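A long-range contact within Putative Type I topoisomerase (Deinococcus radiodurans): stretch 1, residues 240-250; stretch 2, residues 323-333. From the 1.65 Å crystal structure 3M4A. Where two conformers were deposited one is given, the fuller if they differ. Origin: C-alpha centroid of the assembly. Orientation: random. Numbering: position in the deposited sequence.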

# COMPACT_ATOMS: atom_id res chain seq x y z
N THR A 240 -3.92 4.75 4.26
CA THR A 240 -4.93 4.46 5.27
C THR A 240 -4.61 3.14 6.01
O THR A 240 -4.63 3.09 7.23
CB THR A 240 -6.35 4.42 4.67
OG1 THR A 240 -6.41 3.43 3.64
CG2 THR A 240 -6.74 5.78 4.10
N TRP A 241 -4.26 2.09 5.28
CA TRP A 241 -3.79 0.85 5.91
C TRP A 241 -2.53 1.09 6.73
O TRP A 241 -2.46 0.74 7.91
CB TRP A 241 -3.52 -0.23 4.86
CG TRP A 241 -2.88 -1.47 5.41
CD1 TRP A 241 -1.55 -1.84 5.30
CD2 TRP A 241 -3.52 -2.51 6.14
NE1 TRP A 241 -1.35 -3.05 5.90
CE2 TRP A 241 -2.53 -3.49 6.45
CE3 TRP A 241 -4.83 -2.73 6.59
CZ2 TRP A 241 -2.81 -4.64 7.17
CZ3 TRP A 241 -5.11 -3.90 7.29
CH2 TRP A 241 -4.11 -4.83 7.59
N GLY A 242 -1.52 1.72 6.12
CA GLY A 242 -0.26 1.97 6.83
C GLY A 242 -0.37 2.91 8.01
O GLY A 242 0.26 2.66 9.05
N GLY A 243 -1.17 3.97 7.89
CA GLY A 243 -1.46 4.83 9.04
C GLY A 243 -2.11 4.10 10.21
O GLY A 243 -1.73 4.29 11.36
N THR A 244 -3.09 3.25 9.90
CA THR A 244 -3.79 2.44 10.88
C THR A 244 -2.83 1.43 11.54
O THR A 244 -2.82 1.28 12.76
CB THR A 244 -4.99 1.74 10.25
OG1 THR A 244 -5.92 2.72 9.77
CG2 THR A 244 -5.70 0.80 11.24
N LEU A 245 -1.98 0.80 10.71
CA LEU A 245 -0.98 -0.16 11.19
C LEU A 245 0.01 0.52 12.14
O LEU A 245 0.26 0.03 13.24
CB LEU A 245 -0.26 -0.80 10.02
CG LEU A 245 0.86 -1.78 10.39
CD1 LEU A 245 0.29 -3.01 11.10
CD2 LEU A 245 1.69 -2.17 9.17
N LEU A 246 0.56 1.66 11.71
CA LEU A 246 1.52 2.41 12.54
C LEU A 246 0.89 2.82 13.88
O LEU A 246 1.51 2.66 14.92
CB LEU A 246 2.09 3.62 11.79
CG LEU A 246 3.30 4.30 12.41
CD1 LEU A 246 4.50 3.40 12.37
CD2 LEU A 246 3.61 5.60 11.68
N ALA A 247 -0.34 3.30 13.83
CA ALA A 247 -1.09 3.62 15.05
C ALA A 247 -1.25 2.40 15.95
O ALA A 247 -1.00 2.46 17.16
CB ALA A 247 -2.44 4.23 14.70
N ALA A 248 -1.64 1.27 15.36
CA ALA A 248 -1.86 0.06 16.15
C ALA A 248 -0.55 -0.44 16.79
O ALA A 248 -0.54 -0.86 17.96
CB ALA A 248 -2.48 -1.02 15.26
N GLU A 249 0.54 -0.39 16.04
CA GLU A 249 1.87 -0.76 16.56
C GLU A 249 2.29 0.14 17.69
O GLU A 249 2.76 -0.33 18.73
CB GLU A 249 2.90 -0.66 15.44
CG GLU A 249 2.82 -1.75 14.43
CD GLU A 249 3.77 -1.57 13.26
OE1 GLU A 249 4.14 -0.41 12.92
OE2 GLU A 249 4.15 -2.59 12.67
N TYR A 250 2.11 1.44 17.48
CA TYR A 250 2.42 2.44 18.48
C TYR A 250 1.66 2.15 19.77
O TYR A 250 2.25 2.08 20.82
CB TYR A 250 2.08 3.82 17.96
CG TYR A 250 2.50 4.98 18.83
CD1 TYR A 250 3.77 5.54 18.73
CD2 TYR A 250 1.61 5.54 19.73
CE1 TYR A 250 4.16 6.61 19.50
CE2 TYR A 250 1.98 6.64 20.51
CZ TYR A 250 3.27 7.16 20.38
OH TYR A 250 3.64 8.25 21.16
N ARG A 323 3.90 -9.79 10.77
CA ARG A 323 3.31 -10.20 12.04
C ARG A 323 2.29 -9.16 12.52
O ARG A 323 1.14 -9.50 12.83
CB ARG A 323 4.39 -10.41 13.09
CG ARG A 323 3.91 -10.95 14.42
CD ARG A 323 5.10 -11.21 15.35
NE ARG A 323 4.72 -11.29 16.76
CZ ARG A 323 5.57 -11.59 17.75
NH1 ARG A 323 6.85 -11.86 17.49
NH2 ARG A 323 5.13 -11.63 19.00
N SER A 324 2.68 -7.88 12.51
CA SER A 324 1.77 -6.83 12.96
C SER A 324 0.59 -6.65 12.01
O SER A 324 -0.51 -6.35 12.45
CB SER A 324 2.52 -5.51 13.16
OG SER A 324 3.17 -5.14 11.97
N GLU A 325 0.80 -6.81 10.69
CA GLU A 325 -0.29 -6.70 9.72
C GLU A 325 -1.34 -7.79 9.94
O GLU A 325 -2.54 -7.54 9.83
CB GLU A 325 0.23 -6.76 8.29
CG GLU A 325 0.83 -5.48 7.78
CD GLU A 325 1.29 -5.57 6.34
OE1 GLU A 325 1.88 -6.61 5.95
OE2 GLU A 325 1.07 -4.59 5.59
N GLY A 326 -0.87 -9.00 10.25
CA GLY A 326 -1.74 -10.12 10.51
C GLY A 326 -2.59 -9.85 11.73
O GLY A 326 -3.80 -10.08 11.72
N ALA A 327 -1.96 -9.36 12.79
CA ALA A 327 -2.69 -9.04 14.01
C ALA A 327 -3.70 -7.92 13.75
O ALA A 327 -4.82 -7.95 14.27
CB ALA A 327 -1.75 -8.70 15.14
N LEU A 328 -3.31 -6.92 12.95
CA LEU A 328 -4.24 -5.85 12.58
C LEU A 328 -5.47 -6.37 11.82
O LEU A 328 -6.62 -6.00 12.11
CB LEU A 328 -3.54 -4.76 11.76
CG LEU A 328 -4.44 -3.60 11.29
CD1 LEU A 328 -5.06 -2.89 12.48
CD2 LEU A 328 -3.64 -2.63 10.43
N LYS A 329 -5.23 -7.25 10.86
CA LYS A 329 -6.32 -7.86 10.12
C LYS A 329 -7.31 -8.52 11.07
O LYS A 329 -8.51 -8.32 10.94
CB LYS A 329 -5.82 -8.89 9.14
CG LYS A 329 -6.92 -9.30 8.16
CD LYS A 329 -6.50 -10.34 7.19
CE LYS A 329 -7.61 -10.55 6.16
NZ LYS A 329 -7.40 -11.75 5.32
N ARG A 330 -6.79 -9.30 12.00
CA ARG A 330 -7.63 -10.00 12.97
C ARG A 330 -8.35 -9.03 13.90
O ARG A 330 -9.53 -9.23 14.23
CB ARG A 330 -6.80 -11.01 13.74
CG ARG A 330 -6.42 -12.20 12.88
CD ARG A 330 -5.53 -13.17 13.62
NE ARG A 330 -6.18 -13.70 14.81
CZ ARG A 330 -7.08 -14.68 14.81
NH1 ARG A 330 -7.46 -15.28 13.69
NH2 ARG A 330 -7.61 -15.05 15.97
N MET A 331 -7.67 -7.95 14.31
CA MET A 331 -8.34 -6.90 15.11
C MET A 331 -9.50 -6.27 14.34
O MET A 331 -10.59 -6.09 14.91
CB MET A 331 -7.35 -5.83 15.56
CG MET A 331 -7.98 -4.74 16.41
SD MET A 331 -6.84 -3.40 16.79
CE MET A 331 -5.96 -4.08 18.18
N LEU A 332 -9.29 -5.92 13.08
CA LEU A 332 -10.36 -5.34 12.28
C LEU A 332 -11.51 -6.33 12.10
O LEU A 332 -12.68 -5.95 12.14
CB LEU A 332 -9.87 -4.87 10.92
CG LEU A 332 -8.87 -3.70 10.97
CD1 LEU A 332 -8.32 -3.46 9.56
CD2 LEU A 332 -9.51 -2.42 11.54
N GLU A 333 -11.16 -7.60 11.91
CA GLU A 333 -12.17 -8.65 11.78
C GLU A 333 -13.06 -8.78 13.04
O GLU A 333 -14.22 -9.21 12.93
CB GLU A 333 -11.53 -9.99 11.38
CG GLU A 333 -11.08 -9.98 9.92
CD GLU A 333 -10.35 -11.25 9.48
OE1 GLU A 333 -9.69 -11.91 10.32
OE2 GLU A 333 -10.43 -11.56 8.26

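Two helical segments, at least 75 residues apart in sequence where they touch, cross nearly at right angles. Their axes are 10.1 Å apart at closest approach, and their N-to-C directions differ by 97°. The contact buries 461 Å², both sides summed. The backbones come nearest at Leu245 and Leu328, whose CA atoms are 6.7 Å apart.

Apolar packing centres on Leu328. Its CA-to-CB bond points toward the other helix, and its side chain fits as a knob among Trp241, Thr244, Leu245 and Ala248. Leu328 CD2 lies 3.7 Å from Leu245 CA and 3.9 Å from Leu245 CB. Leu328 CD1 lies 3.9 Å from Thr244 CG2 and 4.2 Å from Ala248 CB. The short side chains of Thr244 and Ala248 both point toward the partner helix and leave room for the leucine. Thr244 OG1 donates to Thr240 O at 2.9 Å within its own helix, while its methyl CG2 faces Leu328.

Trp241 starts sideways, but its t rotamer brings the indole to the other helix. Leu328 CD2 sits over one face of the six-membered ring of Trp241, a CH-pi contact 3.7 Å from the centroid and 16° off the normal. Leu332 CD1 adds an apolar contact at 4.0 Å from Trp241 CZ3.

Two hydrogen bonds join polar groups. Trp241 NE1 donates to Glu325 OE2 at 2.9 Å, with an N-H...O angle of 166°. The carboxylate oxygen lies at the ring edge, near its plane, where the indole N-H points. This satisfies the donor of a buried tryptophan. Ser324 OG donates to Glu249 OE2 at 2.8 Å. The serine is short and points toward the partner; the longer glutamate starts sideways and reaches across.

Leu245 lies beside both polar pairs, with Leu245 CD1 3.7 Å from Ser324 OG and Leu245 CD2 3.7 Å from Glu325 CG.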